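Local coordinates for beta-agarase D (Zobellia galactanivorans, PDB 4ASM), which cleaves the beta-1,4-linkages of agarose at random points along the chain, with retention of the anomeric configuration, as a secreted family 16 glycoside hydrolase, at residues E72-H83 with W94-F105; F105-R115 with Q328-R336. One frame throughout, in Å; residues are numbered along the deposited sequence.

Contacts 1 and 2 show how surface loops can be built onto the strands of a glycoside hydrolase family 16 catalytic domain. Their centres lie 14 Å apart, and F105 belongs to both: one ring face takes the G75 turn in contact 1, while other parts of the ring meet helix 329-333 in contact 2. Between them, P76 CD packs 3.5 Å from A332 CB, and K103 N lies 2.9 Å from R115 O, a probable hydrogen bond between neighbouring strands. By similarity, M80-H83 and N109-T111 bind substrate, one set in each contact. The side chain of T77 comes within about 4 Å of that of E326, another probable substrate residue, and the side chain of S329 lies about 11 Å from that of E165, the probable proton donor.

Contact 1 (E72-H83 with W94-F105); sequences EGPGPTKWMQNH and WASRIPGATKSF
E72 and K103 meet through water: water 1 bridges E72 OE1 and K103 NZ, which themselves stay 4.8 Å apart. At G73 the carbonyl oxygen holds water 2, a second acceptor for the same ammonium. G73 leads into the type II' turn P74-T77, where G75 lays its CA over one face of the F105 ring, 4.0 Å from the centroid, in a CH-pi contact. P76 continues this surface, its CD 3.7 Å from F105 CE1, with the proline and phenyl side chains side by side. The backbone oxygen of T77 then takes a 2.7 Å hydrogen bond from K103 NZ. With CG anti to the backbone N (chi1 176°) and the rest of the chain extended, the lysine runs past P76 CA and the G75 carbonyl to reach it; T77 OG1 has a partner beyond this contact, D327 N. In this GH16 catalytic domain strand 77-79 pairs with strand 112-125, and a type I turn, M80-H83, follows, all four of its residues probably binding substrate. H83 closes the segment. Its imidazole forms an offset stack on the five-membered ring of W94, planes at 21°, while H83 CA sits over the six-membered ring of the same indole. At the imidazole edge, H83 NE2 and S96 OG share a 2.7 Å hydrogen bond, nearly straight at 169°, and R119 NE also donates to that hydroxyl. Stack and bond together fix the rotation of the imidazole, and the ammonium of K103, gripped by one carbonyl and two waters, is likely to be stabilised in its charged form.

Contact 2 (F105-R115 with Q328-R336); sequences FTGSNNTPISR and QSWQAEAYR
A332 O is gripped by two donors, R115 NE and Y335 N, which reach it from opposite faces of its carbonyl plane. It lies at the end of helix 329-333, where Y335, with positive phi, completes a Schellman motif; the contact thus docks a short helix on the beta-hairpin formed by strands 102-106 and 112-125. R115 NE donates over 3.0 Å to A332 O, and R115 NH2 gives E333 O a straighter bond (169°) in the carbonyl plane, on a lone pair. The chain bends at chi2, and its guanidinium lies flat on the Y335 ring, planes at 7°, with I113 CD1 over the opposite face. R115 NH1 turns back to S114 O, so all three nitrogens are engaged. With an alanine in place of R115, the carbonyl oxygens of A332 and E333 would probably lose their arginine donors, and one face of the Y335 ring its stacking partner. Nearer the hairpin loop, whose N109-T111 probably bind substrate, E333 stretches out, CG anti to the backbone N (chi1 179°), past I113 CD1. Its carboxylate clasps S108 with both oxygens: S108 N meets the syn lone pair of OE1, and S108 OG donates to OE2 at 2.7 Å. Along the helix, F105 lays CD2 by S329 at the first turn and CZ 3.8 Å from A332 CB further on. At the S329 end, water 3 joins strand to helix, donating to T106 O at 2.7 Å and lying 2.8 Å from S329 OG.

Contact 1 (E72-H83 with W94-F105)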
loop_
_atom_site.group_PDB
_atom_site.type_symbol
_atom_site.label_atom_id
_atom_site.label_comp_id
_atom_site.label_asym_id
_atom_site.label_seq_id
_atom_site.Cartn_x
_atom_site.Cartn_y
_atom_site.Cartn_z
ATOM N N GLU A 72 -10.609 -1.706 13.587
ATOM C CA GLU A 72 -9.361 -2.012 14.265
ATOM C C GLU A 72 -8.369 -2.810 13.441
ATOM O O GLU A 72 -7.315 -3.166 13.932
ATOM C CB GLU A 72 -9.607 -2.622 15.653
ATOM C CG GLU A 72 -10.192 -1.615 16.672
ATOM C CD GLU A 72 -10.184 -2.161 18.103
ATOM O OE1 GLU A 72 -10.716 -3.264 18.323
ATOM O OE2 GLU A 72 -9.642 -1.470 19.005
ATOM N N GLY A 73 -8.719 -3.082 12.189
ATOM C CA GLY A 73 -7.801 -3.777 11.283
ATOM C C GLY A 73 -8.311 -5.094 10.737
ATOM O O GLY A 73 -9.300 -5.666 11.223
ATOM N N PRO A 74 -7.646 -5.583 9.689
ATOM C CA PRO A 74 -8.015 -6.831 9.031
ATOM C C PRO A 74 -7.523 -8.027 9.825
ATOM O O PRO A 74 -6.635 -7.894 10.686
ATOM C CB PRO A 74 -7.272 -6.725 7.694
ATOM C CG PRO A 74 -6.034 -5.980 8.037
ATOM C CD PRO A 74 -6.462 -4.955 9.059
ATOM N N GLY A 75 -8.051 -9.208 9.520
ATOM C CA GLY A 75 -7.542 -10.414 10.159
ATOM C C GLY A 75 -7.552 -10.306 11.673
ATOM O O GLY A 75 -8.480 -9.737 12.253
ATOM N N PRO A 76 -6.514 -10.856 12.322
ATOM C CA PRO A 76 -6.397 -10.729 13.762
ATOM C C PRO A 76 -5.584 -9.479 14.163
ATOM O O PRO A 76 -5.032 -9.432 15.266
ATOM C CB PRO A 76 -5.676 -12.027 14.129
ATOM C CG PRO A 76 -4.686 -12.172 13.000
ATOM C CD PRO A 76 -5.445 -11.718 11.765
ATOM N N THR A 77 -5.522 -8.467 13.286
ATOM C CA THR A 77 -4.875 -7.193 13.634
ATOM C C THR A 77 -5.727 -6.390 14.613
ATOM O O THR A 77 -6.943 -6.307 14.465
ATOM C CB THR A 77 -4.695 -6.323 12.398
ATOM O OG1 THR A 77 -3.986 -7.068 11.403
ATOM C CG2 THR A 77 -3.916 -5.014 12.706
ATOM N N LYS A 78 -5.066 -5.810 15.620
ATOM C CA LYS A 78 -5.697 -4.755 16.430
ATOM C C LYS A 78 -4.786 -3.540 16.422
ATOM O O LYS A 78 -3.730 -3.532 17.064
ATOM C CB LYS A 78 -5.987 -5.201 17.856
ATOM C CG LYS A 78 -6.821 -4.125 18.615
ATOM C CD LYS A 78 -6.620 -4.163 20.115
ATOM C CE LYS A 78 -5.263 -3.576 20.525
ATOM N NZ LYS A 78 -5.174 -3.378 22.017
ATOM N N TRP A 79 -5.189 -2.500 15.700
ATOM C CA TRP A 79 -4.398 -1.287 15.690
ATOM C C TRP A 79 -4.413 -0.617 17.061
ATOM O O TRP A 79 -5.448 -0.586 17.746
ATOM C CB TRP A 79 -4.863 -0.336 14.600
ATOM C CG TRP A 79 -4.540 -0.806 13.229
ATOM C CD1 TRP A 79 -3.381 -1.398 12.807
ATOM C CD2 TRP A 79 -5.381 -0.703 12.095
ATOM N NE1 TRP A 79 -3.457 -1.682 11.458
ATOM C CE2 TRP A 79 -4.677 -1.263 10.994
ATOM C CE3 TRP A 79 -6.667 -0.182 11.890
ATOM C CZ2 TRP A 79 -5.229 -1.324 9.716
ATOM C CZ3 TRP A 79 -7.203 -0.231 10.623
ATOM C CH2 TRP A 79 -6.486 -0.791 9.548
ATOM N N MET A 80 -3.246 -0.130 17.463
ATOM C CA MET A 80 -3.040 0.406 18.801
ATOM C C MET A 80 -2.308 1.741 18.742
ATOM O O MET A 80 -1.273 1.883 18.073
ATOM C CB MET A 80 -2.257 -0.585 19.663
ATOM C CG MET A 80 -2.451 -0.324 21.151
ATOM S SD MET A 80 -1.674 -1.572 22.129
ATOM C CE MET A 80 -1.883 -0.843 23.723
ATOM N N GLN A 81 -2.841 2.727 19.459
ATOM C CA GLN A 81 -2.289 4.074 19.427
ATOM C C GLN A 81 -0.816 4.094 19.804
ATOM O O GLN A 81 -0.032 4.831 19.198
ATOM C CB GLN A 81 -3.076 5.013 20.348
ATOM C CG GLN A 81 -4.239 5.759 19.669
ATOM C CD GLN A 81 -5.313 4.824 19.110
ATOM O OE1 GLN A 81 -6.184 4.354 19.840
ATOM N NE2 GLN A 81 -5.232 4.537 17.805
ATOM N N ASN A 82 -0.433 3.300 20.813
ATOM C CA ASN A 82 0.930 3.421 21.349
ATOM C C ASN A 82 1.997 2.643 20.574
ATOM O O ASN A 82 3.145 2.551 21.025
ATOM C CB ASN A 82 0.994 3.113 22.858
ATOM C CG ASN A 82 0.879 1.644 23.160
ATOM O OD1 ASN A 82 0.674 0.812 22.263
ATOM N ND2 ASN A 82 1.012 1.300 24.433
ATOM N N HIS A 83 1.610 2.090 19.420
ATOM C CA HIS A 83 2.562 1.389 18.530
ATOM C C HIS A 83 3.063 2.290 17.394
ATOM O O HIS A 83 3.365 1.826 16.301
ATOM C CB HIS A 83 1.931 0.088 17.994
ATOM C CG HIS A 83 1.960 -1.038 18.977
ATOM N ND1 HIS A 83 1.694 -0.865 20.322
ATOM C CD2 HIS A 83 2.309 -2.338 18.822
ATOM C CE1 HIS A 83 1.838 -2.026 20.944
ATOM N NE2 HIS A 83 2.208 -2.934 20.057
ATOM N N TRP A 94 5.273 -0.395 14.835
ATOM C CA TRP A 94 5.631 -1.780 15.113
ATOM C C TRP A 94 4.448 -2.649 15.465
ATOM O O TRP A 94 3.312 -2.177 15.552
ATOM C CB TRP A 94 6.701 -1.850 16.209
ATOM C CG TRP A 94 6.303 -1.350 17.551
ATOM C CD1 TRP A 94 5.870 -2.103 18.602
ATOM C CD2 TRP A 94 6.344 0.005 18.008
ATOM N NE1 TRP A 94 5.641 -1.300 19.704
ATOM C CE2 TRP A 94 5.918 -0.000 19.360
ATOM C CE3 TRP A 94 6.706 1.225 17.411
ATOM C CZ2 TRP A 94 5.821 1.167 20.117
ATOM C CZ3 TRP A 94 6.599 2.400 18.175
ATOM C CH2 TRP A 94 6.168 2.349 19.515
ATOM N N ALA A 95 4.747 -3.932 15.641
ATOM C CA ALA A 95 3.769 -4.923 16.026
ATOM C C ALA A 95 4.245 -5.635 17.276
ATOM O O ALA A 95 5.459 -5.744 17.508
ATOM C CB ALA A 95 3.601 -5.921 14.892
ATOM N N SER A 96 3.285 -6.129 18.055
ATOM C CA SER A 96 3.585 -6.947 19.228
ATOM C C SER A 96 2.403 -7.860 19.507
ATOM O O SER A 96 1.338 -7.705 18.901
ATOM C CB SER A 96 3.854 -6.067 20.456
ATOM O OG SER A 96 2.645 -5.445 20.892
ATOM N N ARG A 97 2.589 -8.815 20.420
ATOM C CA ARG A 97 1.486 -9.660 20.854
ATOM C C ARG A 97 1.444 -9.725 22.368
ATOM O O ARG A 97 2.494 -9.743 23.030
ATOM C CB ARG A 97 1.643 -11.077 20.296
ATOM C CG ARG A 97 1.581 -11.173 18.779
ATOM C CD ARG A 97 0.768 -12.387 18.368
ATOM N NE ARG A 97 0.644 -12.558 16.922
ATOM C CZ ARG A 97 1.467 -13.285 16.183
ATOM N NH1 ARG A 97 2.514 -13.897 16.737
ATOM N NH2 ARG A 97 1.236 -13.413 14.884
ATOM N N ILE A 98 0.229 -9.798 22.902
ATOM C CA ILE A 98 -0.004 -9.988 24.337
ATOM C C ILE A 98 -0.261 -11.479 24.563
ATOM O O ILE A 98 -1.078 -12.070 23.841
ATOM C CB ILE A 98 -1.224 -9.146 24.795
ATOM C CG1 ILE A 98 -0.858 -7.656 24.928
ATOM C CG2 ILE A 98 -1.806 -9.683 26.114
ATOM C CD1 ILE A 98 0.112 -7.308 26.068
ATOM N N PRO A 99 0.444 -12.110 25.539
ATOM C CA PRO A 99 0.209 -13.559 25.704
ATOM C C PRO A 99 -1.270 -13.896 25.947
ATOM O O PRO A 99 -1.944 -13.234 26.750
ATOM C CB PRO A 99 1.069 -13.926 26.923
ATOM C CG PRO A 99 2.090 -12.847 27.041
ATOM C CD PRO A 99 1.486 -11.594 26.448
ATOM N N GLY A 100 -1.780 -14.881 25.220
ATOM C CA GLY A 100 -3.164 -15.349 25.369
ATOM C C GLY A 100 -4.229 -14.536 24.659
ATOM O O GLY A 100 -5.411 -14.899 24.690
ATOM N N ALA A 101 -3.836 -13.416 24.038
ATOM C CA ALA A 101 -4.789 -12.566 23.334
ATOM C C ALA A 101 -5.005 -13.144 21.946
ATOM O O ALA A 101 -4.045 -13.448 21.222
ATOM C CB ALA A 101 -4.289 -11.116 23.252
ATOM N N THR A 102 -6.267 -13.300 21.586
ATOM C CA THR A 102 -6.655 -13.826 20.279
ATOM C C THR A 102 -7.698 -12.920 19.618
ATOM O O THR A 102 -8.334 -12.075 20.279
ATOM C CB THR A 102 -7.247 -15.262 20.388
ATOM O OG1 THR A 102 -8.436 -15.214 21.181
ATOM C CG2 THR A 102 -6.256 -16.207 21.034
ATOM N N LYS A 103 -7.874 -13.075 18.310
ATOM C CA LYS A 103 -8.888 -12.315 17.591
ATOM C C LYS A 103 -9.525 -13.174 16.523
ATOM O O LYS A 103 -8.826 -13.920 15.830
ATOM C CB LYS A 103 -8.323 -11.019 16.974
ATOM C CG LYS A 103 -9.339 -10.228 16.128
ATOM C CD LYS A 103 -8.890 -8.805 15.883
ATOM C CE LYS A 103 -9.907 -8.003 15.071
ATOM N NZ LYS A 103 -9.527 -6.566 15.061
ATOM N N SER A 104 -10.846 -13.029 16.396
ATOM C CA SER A 104 -11.652 -13.740 15.416
ATOM C C SER A 104 -11.875 -12.871 14.179
ATOM O O SER A 104 -12.015 -11.637 14.260
ATOM C CB SER A 104 -12.992 -14.120 16.050
ATOM O OG SER A 104 -13.897 -14.595 15.076
ATOM N N PHE A 105 -11.906 -13.524 13.020
ATOM C CA PHE A 105 -12.189 -12.878 11.756
ATOM C C PHE A 105 -12.777 -13.929 10.816
ATOM O O PHE A 105 -12.660 -15.136 11.063
ATOM C CB PHE A 105 -10.918 -12.261 11.138
ATOM C CG PHE A 105 -9.790 -13.264 10.936
ATOM C CD1 PHE A 105 -8.923 -13.585 11.967
ATOM C CD2 PHE A 105 -9.591 -13.851 9.694
ATOM C CE1 PHE A 105 -7.893 -14.519 11.770
ATOM C CE2 PHE A 105 -8.565 -14.777 9.498
ATOM C CZ PHE A 105 -7.714 -15.108 10.526
HETATM O O HOH W 1 -10.230 -5.769 17.683
HETATM O O HOH W 2 -11.189 -5.229 13.235
#

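Contact 2 (F105-R115 with Q328-R336)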
loop_
_atom_site.group_PDB
_atom_site.type_symbol
_atom_site.label_atom_id
_atom_site.label_comp_id
_atom_site.label_asym_id
_atom_site.label_seq_id
_atom_site.Cartn_x
_atom_site.Cartn_y
_atom_site.Cartn_z
ATOM N N PHE A 105 -11.906 -13.524 13.020
ATOM C CA PHE A 105 -12.189 -12.878 11.756
ATOM C C PHE A 105 -12.777 -13.929 10.816
ATOM O O PHE A 105 -12.660 -15.136 11.063
ATOM C CB PHE A 105 -10.918 -12.261 11.138
ATOM C CG PHE A 105 -9.790 -13.264 10.936
ATOM C CD1 PHE A 105 -8.923 -13.585 11.967
ATOM C CD2 PHE A 105 -9.591 -13.851 9.694
ATOM C CE1 PHE A 105 -7.893 -14.519 11.770
ATOM C CE2 PHE A 105 -8.565 -14.777 9.498
ATOM C CZ PHE A 105 -7.714 -15.108 10.526
ATOM N N THR A 106 -13.394 -13.456 9.745
ATOM C CA THR A 106 -14.023 -14.347 8.775
ATOM C C THR A 106 -12.948 -14.950 7.868
ATOM O O THR A 106 -12.209 -14.224 7.180
ATOM C CB THR A 106 -15.090 -13.611 7.980
ATOM O OG1 THR A 106 -16.055 -13.118 8.920
ATOM C CG2 THR A 106 -15.777 -14.562 7.006
ATOM N N GLY A 107 -12.862 -16.276 7.901
ATOM C CA GLY A 107 -11.903 -17.008 7.084
ATOM C C GLY A 107 -12.402 -17.312 5.680
ATOM O O GLY A 107 -13.498 -16.884 5.269
ATOM N N SER A 108 -11.601 -18.070 4.941
ATOM C CA SER A 108 -11.877 -18.357 3.536
ATOM C C SER A 108 -13.096 -19.255 3.326
ATOM O O SER A 108 -13.562 -19.394 2.191
ATOM C CB SER A 108 -10.644 -19.002 2.893
ATOM O OG SER A 108 -10.430 -20.271 3.466
ATOM N N ASN A 109 -13.620 -19.846 4.395
ATOM C CA ASN A 109 -14.842 -20.640 4.278
ATOM C C ASN A 109 -16.069 -19.872 4.712
ATOM O O ASN A 109 -17.118 -20.467 4.972
ATOM C CB ASN A 109 -14.742 -21.958 5.025
ATOM C CG ASN A 109 -14.741 -23.120 4.083
ATOM O OD1 ASN A 109 -13.751 -23.369 3.387
ATOM N ND2 ASN A 109 -15.879 -23.816 4.001
ATOM N N ASN A 110 -15.920 -18.555 4.809
ATOM C CA ASN A 110 -17.037 -17.673 5.148
ATOM C C ASN A 110 -17.600 -18.014 6.523
ATOM O O ASN A 110 -18.822 -18.002 6.748
ATOM C CB ASN A 110 -18.124 -17.780 4.071
ATOM C CG ASN A 110 -18.864 -16.481 3.851
ATOM O OD1 ASN A 110 -18.376 -15.399 4.184
ATOM N ND2 ASN A 110 -20.069 -16.583 3.266
ATOM N N THR A 111 -16.696 -18.357 7.436
ATOM C CA THR A 111 -17.031 -18.708 8.812
ATOM C C THR A 111 -15.916 -18.148 9.720
ATOM O O THR A 111 -14.797 -17.980 9.240
ATOM C CB THR A 111 -17.235 -20.232 8.960
ATOM O OG1 THR A 111 -17.910 -20.503 10.196
ATOM C CG2 THR A 111 -15.920 -21.021 8.859
ATOM N N PRO A 112 -16.179 -18.039 11.053
ATOM C CA PRO A 112 -15.206 -17.375 11.903
ATOM C C PRO A 112 -14.037 -18.274 12.173
ATOM O O PRO A 112 -14.184 -19.490 12.341
ATOM C CB PRO A 112 -15.973 -17.157 13.213
ATOM C CG PRO A 112 -16.887 -18.322 13.289
ATOM C CD PRO A 112 -17.307 -18.567 11.858
ATOM N N ILE A 113 -12.856 -17.687 12.201
ATOM C CA ILE A 113 -11.733 -18.426 12.753
ATOM C C ILE A 113 -10.926 -17.496 13.664
ATOM O O ILE A 113 -11.046 -16.281 13.546
ATOM C CB ILE A 113 -10.826 -19.037 11.644
ATOM C CG1 ILE A 113 -10.312 -17.946 10.697
ATOM C CG2 ILE A 113 -11.587 -20.120 10.849
ATOM C CD1 ILE A 113 -9.213 -18.423 9.729
ATOM N N SER A 114 -10.120 -18.071 14.547
ATOM C CA SER A 114 -9.325 -17.293 15.512
ATOM C C SER A 114 -7.832 -17.542 15.369
ATOM O O SER A 114 -7.387 -18.663 15.092
ATOM C CB SER A 114 -9.743 -17.620 16.951
ATOM O OG SER A 114 -11.057 -17.157 17.229
ATOM N N ARG A 115 -7.059 -16.478 15.560
ATOM C CA ARG A 115 -5.606 -16.564 15.557
ATOM C C ARG A 115 -5.099 -15.655 16.661
ATOM O O ARG A 115 -5.862 -14.828 17.157
ATOM C CB ARG A 115 -5.037 -16.126 14.196
ATOM C CG ARG A 115 -5.376 -17.023 13.008
ATOM C CD ARG A 115 -4.688 -18.361 13.112
ATOM N NE ARG A 115 -4.971 -19.190 11.934
ATOM C CZ ARG A 115 -5.997 -20.041 11.793
ATOM N NH1 ARG A 115 -6.918 -20.196 12.739
ATOM N NH2 ARG A 115 -6.106 -20.730 10.657
ATOM N N GLN A 328 -2.911 -9.611 7.908
ATOM C CA GLN A 328 -4.112 -9.773 7.061
ATOM C C GLN A 328 -4.724 -11.160 7.182
ATOM O O GLN A 328 -4.029 -12.137 7.489
ATOM C CB GLN A 328 -3.792 -9.403 5.610
ATOM C CG GLN A 328 -3.318 -7.946 5.522
ATOM C CD GLN A 328 -2.915 -7.494 4.131
ATOM O OE1 GLN A 328 -2.712 -6.289 3.878
ATOM N NE2 GLN A 328 -2.761 -8.434 3.240
ATOM N N SER A 329 -6.028 -11.264 6.924
ATOM C CA SER A 329 -6.731 -12.520 7.106
ATOM C C SER A 329 -6.109 -13.683 6.358
ATOM O O SER A 329 -5.952 -14.757 6.928
ATOM C CB SER A 329 -8.200 -12.383 6.696
ATOM O OG SER A 329 -8.836 -11.369 7.443
ATOM N N TRP A 330 -5.766 -13.478 5.085
ATOM C CA TRP A 330 -5.230 -14.587 4.269
ATOM C C TRP A 330 -3.891 -15.107 4.816
ATOM O O TRP A 330 -3.648 -16.329 4.864
ATOM C CB TRP A 330 -5.136 -14.185 2.774
ATOM C CG TRP A 330 -4.055 -13.161 2.468
ATOM C CD1 TRP A 330 -4.010 -11.865 2.873
ATOM C CD2 TRP A 330 -2.857 -13.389 1.718
ATOM N NE1 TRP A 330 -2.868 -11.252 2.400
ATOM C CE2 TRP A 330 -2.139 -12.172 1.692
ATOM C CE3 TRP A 330 -2.323 -14.515 1.061
ATOM C CZ2 TRP A 330 -0.911 -12.042 1.037
ATOM C CZ3 TRP A 330 -1.109 -14.383 0.409
ATOM C CH2 TRP A 330 -0.408 -13.156 0.412
ATOM N N GLN A 331 -3.031 -14.185 5.248
ATOM C CA GLN A 331 -1.762 -14.574 5.835
ATOM C C GLN A 331 -1.987 -15.312 7.151
ATOM O O GLN A 331 -1.372 -16.352 7.395
ATOM C CB GLN A 331 -0.887 -13.328 6.061
ATOM C CG GLN A 331 -0.284 -12.703 4.793
ATOM C CD GLN A 331 0.896 -13.512 4.233
ATOM O OE1 GLN A 331 2.080 -13.138 4.383
ATOM N NE2 GLN A 331 0.573 -14.593 3.585
ATOM N N ALA A 332 -2.860 -14.774 8.002
ATOM C CA ALA A 332 -3.104 -15.346 9.322
ATOM C C ALA A 332 -3.737 -16.732 9.231
ATOM O O ALA A 332 -3.345 -17.650 9.967
ATOM C CB ALA A 332 -3.954 -14.396 10.151
ATOM N N GLU A 333 -4.710 -16.886 8.328
ATOM C CA GLU A 333 -5.365 -18.186 8.169
ATOM C C GLU A 333 -4.342 -19.262 7.782
ATOM O O GLU A 333 -4.413 -20.402 8.272
ATOM C CB GLU A 333 -6.476 -18.096 7.131
ATOM C CG GLU A 333 -7.183 -19.442 6.892
ATOM C CD GLU A 333 -8.460 -19.345 6.078
ATOM O OE1 GLU A 333 -8.955 -18.229 5.847
ATOM O OE2 GLU A 333 -8.972 -20.415 5.687
ATOM N N ALA A 334 -3.402 -18.874 6.914
ATOM C CA ALA A 334 -2.372 -19.775 6.401
ATOM C C ALA A 334 -1.210 -19.968 7.383
ATOM O O ALA A 334 -0.266 -20.710 7.077
ATOM C CB ALA A 334 -1.838 -19.241 5.067
ATOM N N TYR A 335 -1.272 -19.320 8.545
ATOM C CA TYR A 335 -0.207 -19.369 9.570
ATOM C C TYR A 335 1.093 -18.752 9.073
ATOM O O TYR A 335 2.184 -19.030 9.602
ATOM C CB TYR A 335 0.022 -20.795 10.090
ATOM C CG TYR A 335 -1.159 -21.324 10.877
ATOM C CD1 TYR A 335 -1.341 -20.955 12.214
ATOM C CD2 TYR A 335 -2.089 -22.163 10.287
ATOM C CE1 TYR A 335 -2.414 -21.428 12.932
ATOM C CE2 TYR A 335 -3.192 -22.636 11.009
ATOM C CZ TYR A 335 -3.341 -22.264 12.326
ATOM O OH TYR A 335 -4.429 -22.737 13.058
ATOM N N ARG A 336 0.992 -17.920 8.043
ATOM C CA ARG A 336 2.173 -17.179 7.611
ATOM C C ARG A 336 2.518 -15.997 8.518
ATOM O O ARG A 336 3.655 -15.542 8.484
ATOM C CB ARG A 336 2.128 -16.811 6.124
ATOM C CG ARG A 336 2.357 -18.044 5.224
ATOM C CD ARG A 336 2.617 -17.644 3.770
ATOM N NE ARG A 336 1.402 -17.052 3.237
ATOM C CZ ARG A 336 0.420 -17.734 2.647
ATOM N NH1 ARG A 336 0.500 -19.057 2.459
ATOM N NH2 ARG A 336 -0.648 -17.081 2.244
HETATM O O HOH W 3 -11.539 -11.574 6.913
#